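Local structure of putative rhamnosidase (Streptomyces avermitilis, 3W5M) at residues L4-P9 with L27-A32; F87-V92 with S100-P105; R160-L165 with S217-L222; T170-A175 with L240-A245. The protein hydrolyses terminal non-reducing alpha-L-rhamnose residues from citrus flavonoid glycosides and gum arabic, and binds L-rhamnose through a calcium-dependent carbohydrate-binding module. All blocks are in the same frame, centred on the assembly; numbering follows the deposited sequence. Where two conformers were deposited one is given.

Contact 1 of 4, residues L4-P9 with L27-A32; sequences LRVTSP and LSWPMA
Val6 sets CG1 anti to its backbone N (chi1 166°) and Met31 turns CG beside its own backbone N (chi1 -71°); the two residues share one face of a short antiparallel ladder. It belongs to the N-terminal fibronectin type III, immunoglobulin-like domain, where the first strand, 5-6, pairs with strand 26-32. Val6 divides its branches: CG1 packs 3.6 Å from Trp29 CB, while CG2 rests against Met31 CG. Leu4 reaches the same region from the chain start, its CD1 lying 3.9 Å from Met31 CB. Trp29 sends its indole on into the sandwich, where NE1 bonds to Gln40 and the ring meets Tyr43, Val90 and Val92.

Arg5 and Ala32 form the hydrogen-bonded pair, with Ala32 N donating to Arg5 O at 2.9 Å and Arg5 N returning a bond to Ala32 O. Beyond Val6 and Met31 the ladder ends, although Thr7 N still donates to Pro30 O at 2.9 Å, 28° out of the carbonyl plane. Pro30 has no N-H to offer, and its ring carbons lie instead against the carbonyl oxygens of Thr7 and Ser8. Pro9 continues past it, its CA 3.2 Å from Ser28 O in a CA-H...O contact.

On the other face, Thr7 CG2 sits over the Arg5 guanidinium, offset toward its rim, and also touches Ala32 CB. A water in the guanidinium plane accepts a hydrogen bond from Arg5 NH1 and donates to Ala32 O at 3.0 Å.

Contact 2 of 4, residues F87-V92 with S100-P105; sequences FWSVRV and SEWSAP
Ser103 OG is held by two bonds: it accepts the amide proton of Val90 N at 3.0 Å, nearly straight at 170°, and donates to a water that also bonds to Trp88 O and Ala104 O. Ser103 N returns a bond to Val90 O, and Ser89 OG donates to Ser103 O at 2.7 Å, in the carbonyl plane and on a lone pair. Ser100 makes the same pair of bonds to Val92, two residues further along the strand than Val90. Its OG, held between backbone N and carbonyl carbon (chi1 62°), accepts from Val92 N and donates to Glu101 O, while Ser100 N donates to Val92 O. Between the serines, Arg91 lays its chain across the Trp102 indole. CG stands 3.5 Å above the centre of the six-membered ring, a CH-pi contact, and the guanidinium follows over the same face with its plane 21° from the ring. Gln44 OE1 on strand 40-48 accepts a hydrogen bond from Arg91 NE, and a water joins NH1 to Ser100 O. The loop before strand 106-110 thus docks onto strand 85-94 of the fibronectin type III domain, with serine hydroxyls standing in for backbone carbonyls as acceptors of the strand's amides.

Contact 3 of 4, residues R160-L165 with S217-L222; sequences RRTVDL and SGNNTL
Leu165 and Asn220 meet at about a right angle, CD1 of the leucine lying 3.4 Å from ND2 and close to CG of the amide. That amide donates to His216 O and, weakly, to Gly218 O. Val163 and Leu222 also cross at about a right angle on this face, with Val163 CG2 4.0 Å from Leu222 CD1. The opposite face is polar. Thr162 and Thr221 both hold OG1 beside the backbone N (chi1 near -60°), and the hydroxyls share a hydrogen bond of 3.3 Å. Next to them Asn219 ND2 comes to 3.5 Å from Asp164 CB, the amide and carboxylate planes 62° apart. Arg160 brings one face of its guanidinium over Thr221 CG2, and its nitrogens bond to Asp275, in a salt bridge, and to carbonyls of Trp268 and Glu270.

Between the two faces runs an antiparallel ladder from Arg161-Leu222 to Leu165-Gly218. Leu165 N reaches Gly218 O at 2.8 Å from above the carbonyl plane. Gly218 has a positive phi of 85°, and at its backbone angles a CB would jam against the preceding carbonyl oxygen. Within the beta-jelly-roll CBM67, strand 218-227 lies between 156-165 and 181-186, while Leu165 and Leu222 pack onto strand 235-244 of the facing sheet.

Contact 4 of 4, residues T170-A175 with L240-A245; sequences TGATLA and LVLTTA
A classic beta bulge opens the pairing of strands 171-179 and 235-244, the two central strands of the four-stranded antiparallel sheet in the jelly-roll CBM67. Thr170 and Gly171 both face Thr243, and Thr243 O accepts from both backbone amides: Thr170 N comes in the carbonyl plane at 2.8 Å, Gly171 N from 3.3 Å and tilted out of that plane. Thr170 OG1, placed between backbone N and carbonyl carbon by chi1 57°, lies 3.2 Å from the same oxygen. Gly171 O answers by accepting from Thr243 N.

Past the bulge the ladder becomes regular. Thr173 and Val241 exchange two backbone bonds, the one from Val241 N to Thr173 O measuring 2.8 Å. Between these pairs, Ala172 CA points its hydrogen at Val241 O, 3.2 Å away with an angle of 152° at H.

The side chains sort by face. Thr173 and Val241 lie side by side and point the same way, Thr173 OG1 3.6 Å from Val241 CB; Val241 also meets Glu248 and Lys250 on the edge strand 247-252. On the other face Ala172 CB touches Leu242 CD1 at 3.7 Å, and Leu174 CD1 lies against Leu240 CB. Val211 and Val215 close in on Ala172 from nearby loops.

Thr243 O thus serves two amides, so the extra residue of the bulge fits with both N-H groups bonded. Ala172, Leu174, Leu240 and Leu242 make their face apolar, and Leu240 and Leu242 pack on Leu222 and Leu165: backbone bonds hold the register while side chains meet the facing sheet.

From the N terminus, contact 1 closes first, bringing strand 26-32 back to strand 5-6. Contact 2 follows in series as a short local closure from strand 85-94 to the loop before 106-110. Their centres lie 9 Å apart and they touch, Val6 CG1 on Ser103 CB and Pro9 CB on Trp88 CH2, so together they join the two sheets of the N-terminal domain. Contacts 3 and 4 lie far off in CBM67, on the opposite side of the chain's centre from contact 1. Their segments alternate, so the two closures cross, one in each sheet of the sandwich, meeting where Leu165 CD2 packs on Leu242 CD2. Contacts 1 and 3 have centres about 78 Å apart.

Contact 1 of 4, residues L4-P9 with L27-A32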
loop_
_atom_site.group_PDB
_atom_site.type_symbol
_atom_site.label_atom_id
_atom_site.label_comp_id
_atom_site.label_asym_id
_atom_site.label_seq_id
_atom_site.Cartn_x
_atom_site.Cartn_y
_atom_site.Cartn_z
ATOM N N LEU A 4 3.360 -23.918 33.555
ATOM C CA LEU A 4 2.985 -23.260 32.312
ATOM C C LEU A 4 2.477 -21.859 32.648
ATOM O O LEU A 4 1.708 -21.703 33.578
ATOM C CB LEU A 4 1.853 -24.077 31.699
ATOM C CG LEU A 4 1.571 -24.167 30.206
ATOM C CD1 LEU A 4 2.833 -24.122 29.353
ATOM C CD2 LEU A 4 0.802 -25.451 29.938
ATOM N N ARG A 5 2.903 -20.835 31.918
ATOM C CA ARG A 5 2.335 -19.499 32.138
ATOM C C ARG A 5 1.940 -18.816 30.824
ATOM O O ARG A 5 2.578 -19.036 29.819
ATOM C CB ARG A 5 3.296 -18.624 32.951
ATOM C CG ARG A 5 4.389 -17.921 32.177
ATOM C CD ARG A 5 5.322 -17.149 33.127
ATOM N NE ARG A 5 6.153 -16.170 32.424
ATOM C CZ ARG A 5 7.256 -16.466 31.739
ATOM N NH1 ARG A 5 7.687 -17.717 31.655
ATOM N NH2 ARG A 5 7.942 -15.506 31.126
ATOM N N VAL A 6 0.903 -17.987 30.855
ATOM C CA VAL A 6 0.447 -17.292 29.648
ATOM C C VAL A 6 1.264 -16.018 29.480
ATOM O O VAL A 6 1.451 -15.271 30.441
ATOM C CB VAL A 6 -1.077 -17.040 29.667
ATOM C CG1 VAL A 6 -1.493 -16.023 28.602
ATOM C CG2 VAL A 6 -1.834 -18.362 29.477
ATOM N N THR A 7 1.782 -15.790 28.275
ATOM C CA THR A 7 2.576 -14.586 27.991
ATOM C C THR A 7 1.960 -13.877 26.792
ATOM O O THR A 7 1.615 -14.526 25.807
ATOM C CB THR A 7 4.049 -14.924 27.635
ATOM O OG1 THR A 7 4.092 -15.769 26.474
ATOM C CG2 THR A 7 4.728 -15.645 28.761
ATOM N N SER A 8 1.816 -12.561 26.875
ATOM C CA SER A 8 1.365 -11.751 25.717
ATOM C C SER A 8 0.012 -12.184 25.133
ATOM O O SER A 8 -0.087 -12.474 23.928
ATOM C CB SER A 8 2.418 -11.720 24.603
ATOM O OG SER A 8 3.563 -11.009 25.027
ATOM N N PRO A 9 -1.033 -12.210 25.965
ATOM C CA PRO A 9 -2.291 -12.591 25.337
ATOM C C PRO A 9 -2.787 -11.497 24.377
ATOM O O PRO A 9 -2.455 -10.324 24.530
ATOM C CB PRO A 9 -3.228 -12.777 26.530
ATOM C CG PRO A 9 -2.702 -11.856 27.580
ATOM C CD PRO A 9 -1.211 -11.792 27.372
ATOM N N LEU A 27 -9.494 -14.609 20.725
ATOM C CA LEU A 27 -8.528 -14.453 21.809
ATOM C C LEU A 27 -7.398 -15.459 21.619
ATOM O O LEU A 27 -7.639 -16.603 21.173
ATOM C CB LEU A 27 -9.256 -14.740 23.136
ATOM C CG LEU A 27 -10.495 -13.878 23.433
ATOM C CD1 LEU A 27 -11.147 -14.369 24.722
ATOM C CD2 LEU A 27 -10.092 -12.430 23.565
ATOM N N SER A 28 -6.168 -15.060 21.952
ATOM C CA SER A 28 -5.013 -15.949 21.830
ATOM C C SER A 28 -4.142 -15.887 23.075
ATOM O O SER A 28 -3.984 -14.805 23.668
ATOM C CB SER A 28 -4.155 -15.578 20.614
ATOM O OG SER A 28 -4.846 -15.838 19.378
ATOM N N TRP A 29 -3.574 -17.021 23.464
ATOM C CA TRP A 29 -2.688 -17.077 24.649
ATOM C C TRP A 29 -1.421 -17.911 24.416
ATOM O O TRP A 29 -1.360 -19.087 24.772
ATOM C CB TRP A 29 -3.448 -17.483 25.933
ATOM C CG TRP A 29 -4.377 -18.680 25.803
ATOM C CD1 TRP A 29 -4.058 -19.997 25.993
ATOM C CD2 TRP A 29 -5.778 -18.650 25.498
ATOM N NE1 TRP A 29 -5.172 -20.785 25.794
ATOM C CE2 TRP A 29 -6.234 -19.988 25.497
ATOM C CE3 TRP A 29 -6.685 -17.621 25.200
ATOM C CZ2 TRP A 29 -7.560 -20.333 25.230
ATOM C CZ3 TRP A 29 -8.019 -17.958 24.973
ATOM C CH2 TRP A 29 -8.439 -19.308 24.969
ATOM N N PRO A 30 -0.394 -17.287 23.818
ATOM C CA PRO A 30 0.896 -17.971 23.767
ATOM C C PRO A 30 1.296 -18.364 25.203
ATOM O O PRO A 30 0.996 -17.628 26.167
ATOM C CB PRO A 30 1.852 -16.895 23.215
ATOM C CG PRO A 30 0.981 -15.824 22.621
ATOM C CD PRO A 30 -0.322 -15.887 23.366
ATOM N N MET A 31 1.917 -19.522 25.362
ATOM C CA MET A 31 2.347 -19.948 26.690
ATOM C C MET A 31 3.860 -20.178 26.717
ATOM O O MET A 31 4.470 -20.423 25.687
ATOM C CB MET A 31 1.603 -21.209 27.109
ATOM C CG MET A 31 0.122 -20.999 27.439
ATOM S SD MET A 31 -0.797 -22.553 27.208
ATOM C CE MET A 31 -0.909 -22.628 25.418
ATOM N N ALA A 32 4.459 -20.078 27.900
ATOM C CA ALA A 32 5.901 -20.322 28.054
ATOM C C ALA A 32 6.140 -21.317 29.165
ATOM O O ALA A 32 5.415 -21.333 30.160
ATOM C CB ALA A 32 6.641 -19.019 28.339
HETATM O O HOH W 1 6.445 -20.345 32.815
#

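Contact 2 of 4, residues F87-V92 with S100-P105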
loop_
_atom_site.group_PDB
_atom_site.type_symbol
_atom_site.label_atom_id
_atom_site.label_comp_id
_atom_site.label_asym_id
_atom_site.label_seq_id
_atom_site.Cartn_x
_atom_site.Cartn_y
_atom_site.Cartn_z
ATOM N N PHE A 87 -12.374 -6.243 30.108
ATOM C CA PHE A 87 -11.155 -6.797 30.691
ATOM C C PHE A 87 -11.243 -8.308 30.647
ATOM O O PHE A 87 -12.341 -8.888 30.741
ATOM C CB PHE A 87 -10.933 -6.271 32.107
ATOM C CG PHE A 87 -10.608 -4.816 32.161
ATOM C CD1 PHE A 87 -11.621 -3.870 32.171
ATOM C CD2 PHE A 87 -9.282 -4.382 32.192
ATOM C CE1 PHE A 87 -11.324 -2.519 32.224
ATOM C CE2 PHE A 87 -8.973 -3.032 32.247
ATOM C CZ PHE A 87 -10.000 -2.099 32.269
ATOM N N TRP A 88 -10.109 -8.951 30.389
ATOM C CA TRP A 88 -10.097 -10.384 30.314
ATOM C C TRP A 88 -8.818 -11.007 30.817
ATOM O O TRP A 88 -7.774 -10.381 30.892
ATOM C CB TRP A 88 -10.443 -10.902 28.905
ATOM C CG TRP A 88 -9.339 -10.733 27.878
ATOM C CD1 TRP A 88 -8.920 -9.578 27.323
ATOM C CD2 TRP A 88 -8.533 -11.777 27.325
ATOM N NE1 TRP A 88 -7.873 -9.826 26.451
ATOM C CE2 TRP A 88 -7.637 -11.175 26.419
ATOM C CE3 TRP A 88 -8.500 -13.170 27.490
ATOM C CZ2 TRP A 88 -6.715 -11.915 25.664
ATOM C CZ3 TRP A 88 -7.560 -13.918 26.758
ATOM C CH2 TRP A 88 -6.683 -13.279 25.847
ATOM N N SER A 89 -8.944 -12.279 31.129
ATOM C CA SER A 89 -7.886 -13.059 31.686
ATOM C C SER A 89 -8.181 -14.486 31.304
ATOM O O SER A 89 -9.331 -14.872 31.159
ATOM C CB SER A 89 -7.886 -12.904 33.207
ATOM O OG SER A 89 -6.675 -13.387 33.757
ATOM N N VAL A 90 -7.132 -15.270 31.130
ATOM C CA VAL A 90 -7.273 -16.692 30.839
ATOM C C VAL A 90 -6.277 -17.486 31.713
ATOM O O VAL A 90 -5.236 -16.957 32.152
ATOM C CB VAL A 90 -7.038 -16.984 29.325
ATOM C CG1 VAL A 90 -5.624 -16.603 28.880
ATOM C CG2 VAL A 90 -7.328 -18.425 28.975
ATOM N N ARG A 91 -6.624 -18.735 31.967
ATOM C CA ARG A 91 -5.729 -19.691 32.603
ATOM C C ARG A 91 -5.948 -21.001 31.902
ATOM O O ARG A 91 -6.988 -21.216 31.275
ATOM C CB ARG A 91 -5.975 -19.822 34.121
ATOM C CG ARG A 91 -7.339 -20.360 34.506
ATOM C CD ARG A 91 -7.289 -20.874 35.935
ATOM N NE ARG A 91 -8.609 -21.249 36.416
ATOM C CZ ARG A 91 -8.886 -21.507 37.689
ATOM N NH1 ARG A 91 -7.918 -21.417 38.596
ATOM N NH2 ARG A 91 -10.124 -21.852 38.044
ATOM N N VAL A 92 -4.944 -21.864 31.959
ATOM C CA VAL A 92 -5.016 -23.133 31.264
ATOM C C VAL A 92 -4.568 -24.250 32.190
ATOM O O VAL A 92 -3.913 -24.003 33.217
ATOM C CB VAL A 92 -4.076 -23.140 30.029
ATOM C CG1 VAL A 92 -4.444 -22.044 29.037
ATOM C CG2 VAL A 92 -2.631 -22.984 30.471
ATOM N N SER A 100 -2.476 -22.936 35.395
ATOM C CA SER A 100 -1.501 -21.860 35.401
ATOM C C SER A 100 -1.994 -20.753 36.307
ATOM O O SER A 100 -3.114 -20.801 36.786
ATOM C CB SER A 100 -1.346 -21.292 33.986
ATOM O OG SER A 100 -2.588 -20.754 33.544
ATOM N N GLU A 101 -1.172 -19.728 36.507
ATOM C CA GLU A 101 -1.688 -18.458 37.041
ATOM C C GLU A 101 -2.749 -17.942 36.052
ATOM O O GLU A 101 -2.767 -18.359 34.880
ATOM C CB GLU A 101 -0.578 -17.389 37.128
ATOM C CG GLU A 101 0.716 -17.811 37.807
ATOM C CD GLU A 101 0.659 -17.649 39.305
ATOM O OE1 GLU A 101 -0.411 -17.942 39.883
ATOM O OE2 GLU A 101 1.690 -17.239 39.899
ATOM N N TRP A 102 -3.623 -17.051 36.518
ATOM C CA TRP A 102 -4.452 -16.288 35.591
ATOM C C TRP A 102 -3.523 -15.332 34.901
ATOM O O TRP A 102 -2.593 -14.788 35.545
ATOM C CB TRP A 102 -5.572 -15.532 36.319
ATOM C CG TRP A 102 -6.702 -16.429 36.764
ATOM C CD1 TRP A 102 -6.860 -17.007 37.995
ATOM C CD2 TRP A 102 -7.836 -16.836 35.983
ATOM N NE1 TRP A 102 -8.014 -17.750 38.026
ATOM C CE2 TRP A 102 -8.633 -17.663 36.804
ATOM C CE3 TRP A 102 -8.257 -16.577 34.660
ATOM C CZ2 TRP A 102 -9.837 -18.231 36.358
ATOM C CZ3 TRP A 102 -9.441 -17.151 34.214
ATOM C CH2 TRP A 102 -10.219 -17.971 35.060
ATOM N N SER A 103 -3.723 -15.133 33.596
ATOM C CA SER A 103 -2.834 -14.246 32.867
ATOM C C SER A 103 -3.027 -12.879 33.489
ATOM O O SER A 103 -4.125 -12.575 33.967
ATOM C CB SER A 103 -3.211 -14.224 31.388
ATOM O OG SER A 103 -4.559 -13.794 31.243
ATOM N N ALA A 104 -1.990 -12.052 33.498
ATOM C CA ALA A 104 -2.129 -10.682 33.947
ATOM C C ALA A 104 -3.294 -10.058 33.150
ATOM O O ALA A 104 -3.343 -10.181 31.925
ATOM C CB ALA A 104 -0.849 -9.912 33.688
ATOM N N PRO A 105 -4.255 -9.421 33.847
ATOM C CA PRO A 105 -5.434 -8.896 33.144
ATOM C C PRO A 105 -5.097 -8.037 31.929
ATOM O O PRO A 105 -4.146 -7.254 31.955
ATOM C CB PRO A 105 -6.127 -8.059 34.223
ATOM C CG PRO A 105 -5.764 -8.782 35.494
ATOM C CD PRO A 105 -4.320 -9.150 35.297
HETATM O O HOH W 2 -5.091 -11.479 29.993
HETATM O O HOH W 3 -5.126 -20.478 38.670
#

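Contact 3 of 4, residues R160-L165 with S217-L222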
loop_
_atom_site.group_PDB
_atom_site.type_symbol
_atom_site.label_atom_id
_atom_site.label_comp_id
_atom_site.label_asym_id
_atom_site.label_seq_id
_atom_site.Cartn_x
_atom_site.Cartn_y
_atom_site.Cartn_z
ATOM N N ARG A 160 -3.832 38.930 -28.540
ATOM C CA ARG A 160 -3.506 40.011 -27.612
ATOM C C ARG A 160 -4.740 40.610 -26.987
ATOM O O ARG A 160 -5.804 40.687 -27.627
ATOM C CB ARG A 160 -2.773 41.140 -28.357
ATOM C CG ARG A 160 -1.314 40.859 -28.686
ATOM C CD ARG A 160 -0.660 41.986 -29.505
ATOM N NE ARG A 160 -0.864 43.322 -28.931
ATOM C CZ ARG A 160 -0.041 43.901 -28.063
ATOM N NH1 ARG A 160 1.055 43.281 -27.660
ATOM N NH2 ARG A 160 -0.309 45.130 -27.614
ATOM N N ARG A 161 -4.583 41.081 -25.752
ATOM C CA ARG A 161 -5.610 41.896 -25.113
ATOM C C ARG A 161 -4.972 42.807 -24.087
ATOM O O ARG A 161 -4.143 42.403 -23.290
ATOM C CB ARG A 161 -6.721 41.068 -24.455
ATOM C CG ARG A 161 -7.903 41.923 -24.013
ATOM C CD ARG A 161 -9.072 41.121 -23.472
ATOM N NE ARG A 161 -10.037 41.990 -22.802
ATOM C CZ ARG A 161 -11.170 41.562 -22.262
ATOM N NH1 ARG A 161 -11.495 40.275 -22.322
ATOM N NH2 ARG A 161 -11.983 42.433 -21.678
ATOM N N THR A 162 -5.350 44.068 -24.165
ATOM C CA THR A 162 -4.944 45.031 -23.144
ATOM C C THR A 162 -6.149 45.323 -22.277
ATOM O O THR A 162 -7.182 45.749 -22.792
ATOM C CB THR A 162 -4.390 46.327 -23.764
ATOM O OG1 THR A 162 -3.223 46.006 -24.525
ATOM C CG2 THR A 162 -4.026 47.335 -22.655
ATOM N N VAL A 163 -5.997 45.085 -20.971
ATOM C CA VAL A 163 -7.078 45.261 -19.978
ATOM C C VAL A 163 -6.677 46.197 -18.846
ATOM O O VAL A 163 -5.530 46.175 -18.387
ATOM C CB VAL A 163 -7.524 43.917 -19.360
ATOM C CG1 VAL A 163 -8.436 43.184 -20.321
ATOM C CG2 VAL A 163 -6.339 43.048 -18.921
ATOM N N ASP A 164 -7.641 46.999 -18.402
ATOM C CA ASP A 164 -7.447 47.986 -17.350
ATOM C C ASP A 164 -7.890 47.327 -16.040
ATOM O O ASP A 164 -9.076 47.064 -15.824
ATOM C CB ASP A 164 -8.283 49.238 -17.659
ATOM C CG ASP A 164 -7.914 50.437 -16.789
ATOM O OD1 ASP A 164 -7.096 50.302 -15.866
ATOM O OD2 ASP A 164 -8.450 51.541 -17.037
ATOM N N LEU A 165 -6.928 47.035 -15.176
ATOM C CA LEU A 165 -7.213 46.293 -13.941
ATOM C C LEU A 165 -7.418 47.252 -12.767
ATOM O O LEU A 165 -6.856 48.341 -12.774
ATOM C CB LEU A 165 -6.077 45.313 -13.644
ATOM C CG LEU A 165 -5.713 44.349 -14.789
ATOM C CD1 LEU A 165 -4.681 43.349 -14.304
ATOM C CD2 LEU A 165 -6.957 43.626 -15.311
ATOM N N SER A 217 -2.177 47.496 -11.304
ATOM C CA SER A 217 -3.341 48.283 -11.601
ATOM C C SER A 217 -3.151 48.956 -12.954
ATOM O O SER A 217 -2.023 49.120 -13.423
ATOM C CB SER A 217 -3.555 49.325 -10.496
ATOM O OG SER A 217 -2.746 50.467 -10.717
ATOM N N GLY A 218 -4.250 49.338 -13.594
ATOM C CA GLY A 218 -4.145 50.053 -14.863
ATOM C C GLY A 218 -4.004 49.060 -15.999
ATOM O O GLY A 218 -4.324 47.879 -15.843
ATOM N N ASN A 219 -3.522 49.533 -17.144
ATOM C CA ASN A 219 -3.437 48.687 -18.342
ATOM C C ASN A 219 -2.356 47.610 -18.239
ATOM O O ASN A 219 -1.209 47.900 -17.897
ATOM C CB ASN A 219 -3.168 49.542 -19.587
ATOM C CG ASN A 219 -4.335 50.441 -19.972
ATOM O OD1 ASN A 219 -4.119 51.536 -20.487
ATOM N ND2 ASN A 219 -5.567 49.974 -19.774
ATOM N N ASN A 220 -2.721 46.368 -18.554
ATOM C CA ASN A 220 -1.800 45.230 -18.563
ATOM C C ASN A 220 -2.057 44.584 -19.921
ATOM O O ASN A 220 -3.224 44.476 -20.315
ATOM C CB ASN A 220 -2.182 44.173 -17.522
ATOM C CG ASN A 220 -1.971 44.609 -16.083
ATOM O OD1 ASN A 220 -1.246 43.943 -15.344
ATOM N ND2 ASN A 220 -2.634 45.684 -15.661
ATOM N N THR A 221 -1.003 44.135 -20.593
ATOM C CA THR A 221 -1.132 43.485 -21.892
ATOM C C THR A 221 -0.942 41.986 -21.733
ATOM O O THR A 221 0.078 41.525 -21.233
ATOM C CB THR A 221 -0.115 44.065 -22.869
ATOM O OG1 THR A 221 -0.356 45.477 -23.001
ATOM C CG2 THR A 221 -0.227 43.392 -24.243
ATOM N N LEU A 222 -1.956 41.219 -22.125
ATOM C CA LEU A 222 -1.890 39.761 -22.087
ATOM C C LEU A 222 -1.676 39.346 -23.526
ATOM O O LEU A 222 -2.231 39.967 -24.446
ATOM C CB LEU A 222 -3.219 39.175 -21.560
ATOM C CG LEU A 222 -3.775 39.907 -20.321
ATOM C CD1 LEU A 222 -5.149 39.406 -19.944
ATOM C CD2 LEU A 222 -2.806 39.724 -19.151
#

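Contact 4 of 4, residues T170-A175 with L240-A245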
loop_
_atom_site.group_PDB
_atom_site.type_symbol
_atom_site.label_atom_id
_atom_site.label_comp_id
_atom_site.label_asym_id
_atom_site.label_seq_id
_atom_site.Cartn_x
_atom_site.Cartn_y
_atom_site.Cartn_z
ATOM N N THR A 170 -5.024 42.358 -4.349
ATOM C CA THR A 170 -4.352 41.515 -3.346
ATOM C C THR A 170 -4.011 40.100 -3.856
ATOM O O THR A 170 -3.207 39.398 -3.251
ATOM C CB THR A 170 -5.163 41.411 -2.033
ATOM O OG1 THR A 170 -6.469 40.897 -2.311
ATOM C CG2 THR A 170 -5.311 42.783 -1.366
ATOM N N GLY A 171 -4.617 39.686 -4.965
ATOM C CA GLY A 171 -4.383 38.334 -5.493
ATOM C C GLY A 171 -4.764 38.251 -6.956
ATOM O O GLY A 171 -5.651 38.985 -7.403
ATOM N N ALA A 172 -4.082 37.384 -7.708
ATOM C CA ALA A 172 -4.378 37.221 -9.134
ATOM C C ALA A 172 -4.078 35.800 -9.547
ATOM O O ALA A 172 -3.003 35.275 -9.253
ATOM C CB ALA A 172 -3.575 38.203 -9.984
ATOM N N THR A 173 -5.028 35.166 -10.222
ATOM C CA THR A 173 -4.809 33.804 -10.732
ATOM C C THR A 173 -5.245 33.719 -12.176
ATOM O O THR A 173 -6.191 34.405 -12.590
ATOM C CB THR A 173 -5.580 32.723 -9.952
ATOM O OG1 THR A 173 -7.002 32.973 -10.067
ATOM C CG2 THR A 173 -5.141 32.684 -8.474
ATOM N N LEU A 174 -4.530 32.898 -12.935
ATOM C CA LEU A 174 -4.887 32.627 -14.318
ATOM C C LEU A 174 -5.177 31.145 -14.489
ATOM O O LEU A 174 -4.329 30.313 -14.174
ATOM C CB LEU A 174 -3.751 33.053 -15.260
ATOM C CG LEU A 174 -3.985 32.754 -16.748
ATOM C CD1 LEU A 174 -5.108 33.604 -17.318
ATOM C CD2 LEU A 174 -2.698 32.956 -17.557
ATOM N N ALA A 175 -6.379 30.815 -14.968
ATOM C CA ALA A 175 -6.699 29.433 -15.335
ATOM C C ALA A 175 -6.757 29.433 -16.873
ATOM O O ALA A 175 -7.328 30.336 -17.469
ATOM C CB ALA A 175 -8.045 29.025 -14.761
ATOM N N LEU A 240 -8.811 35.256 -15.958
ATOM C CA LEU A 240 -7.885 35.939 -15.059
ATOM C C LEU A 240 -8.738 36.499 -13.934
ATOM O O LEU A 240 -9.615 37.332 -14.170
ATOM C CB LEU A 240 -7.116 37.035 -15.799
ATOM C CG LEU A 240 -6.277 38.030 -14.959
ATOM C CD1 LEU A 240 -5.091 37.300 -14.351
ATOM C CD2 LEU A 240 -5.818 39.160 -15.865
ATOM N N VAL A 241 -8.534 35.981 -12.723
ATOM C CA VAL A 241 -9.295 36.452 -11.540
ATOM C C VAL A 241 -8.440 37.430 -10.738
ATOM O O VAL A 241 -7.365 37.081 -10.298
ATOM C CB VAL A 241 -9.691 35.292 -10.608
ATOM C CG1 VAL A 241 -10.365 35.831 -9.343
ATOM C CG2 VAL A 241 -10.649 34.335 -11.323
ATOM N N LEU A 242 -8.923 38.640 -10.548
ATOM C CA LEU A 242 -8.216 39.594 -9.715
ATOM C C LEU A 242 -9.017 39.776 -8.438
ATOM O O LEU A 242 -10.199 40.151 -8.487
ATOM C CB LEU A 242 -8.074 40.933 -10.434
ATOM C CG LEU A 242 -7.333 41.071 -11.773
ATOM C CD1 LEU A 242 -6.046 40.248 -11.763
ATOM C CD2 LEU A 242 -8.205 40.743 -12.992
ATOM N N THR A 243 -8.388 39.491 -7.304
ATOM C CA THR A 243 -9.031 39.681 -6.009
ATOM C C THR A 243 -8.602 41.022 -5.398
ATOM O O THR A 243 -7.415 41.344 -5.366
ATOM C CB THR A 243 -8.696 38.525 -5.061
ATOM O OG1 THR A 243 -9.069 37.290 -5.688
ATOM C CG2 THR A 243 -9.431 38.674 -3.718
ATOM N N THR A 244 -9.595 41.803 -4.984
ATOM C CA THR A 244 -9.429 43.025 -4.195
ATOM C C THR A 244 -10.372 42.907 -2.979
ATOM O O THR A 244 -11.229 42.009 -2.947
ATOM C CB THR A 244 -9.752 44.314 -5.012
ATOM O OG1 THR A 244 -11.161 44.412 -5.245
ATOM C CG2 THR A 244 -9.018 44.336 -6.367
ATOM N N ALA A 245 -10.227 43.793 -1.990
ATOM C CA ALA A 245 -11.086 43.759 -0.789
ATOM C C ALA A 245 -12.587 43.924 -1.106
ATOM O O ALA A 245 -13.443 43.487 -0.330
ATOM C CB ALA A 245 -10.627 44.786 0.243
#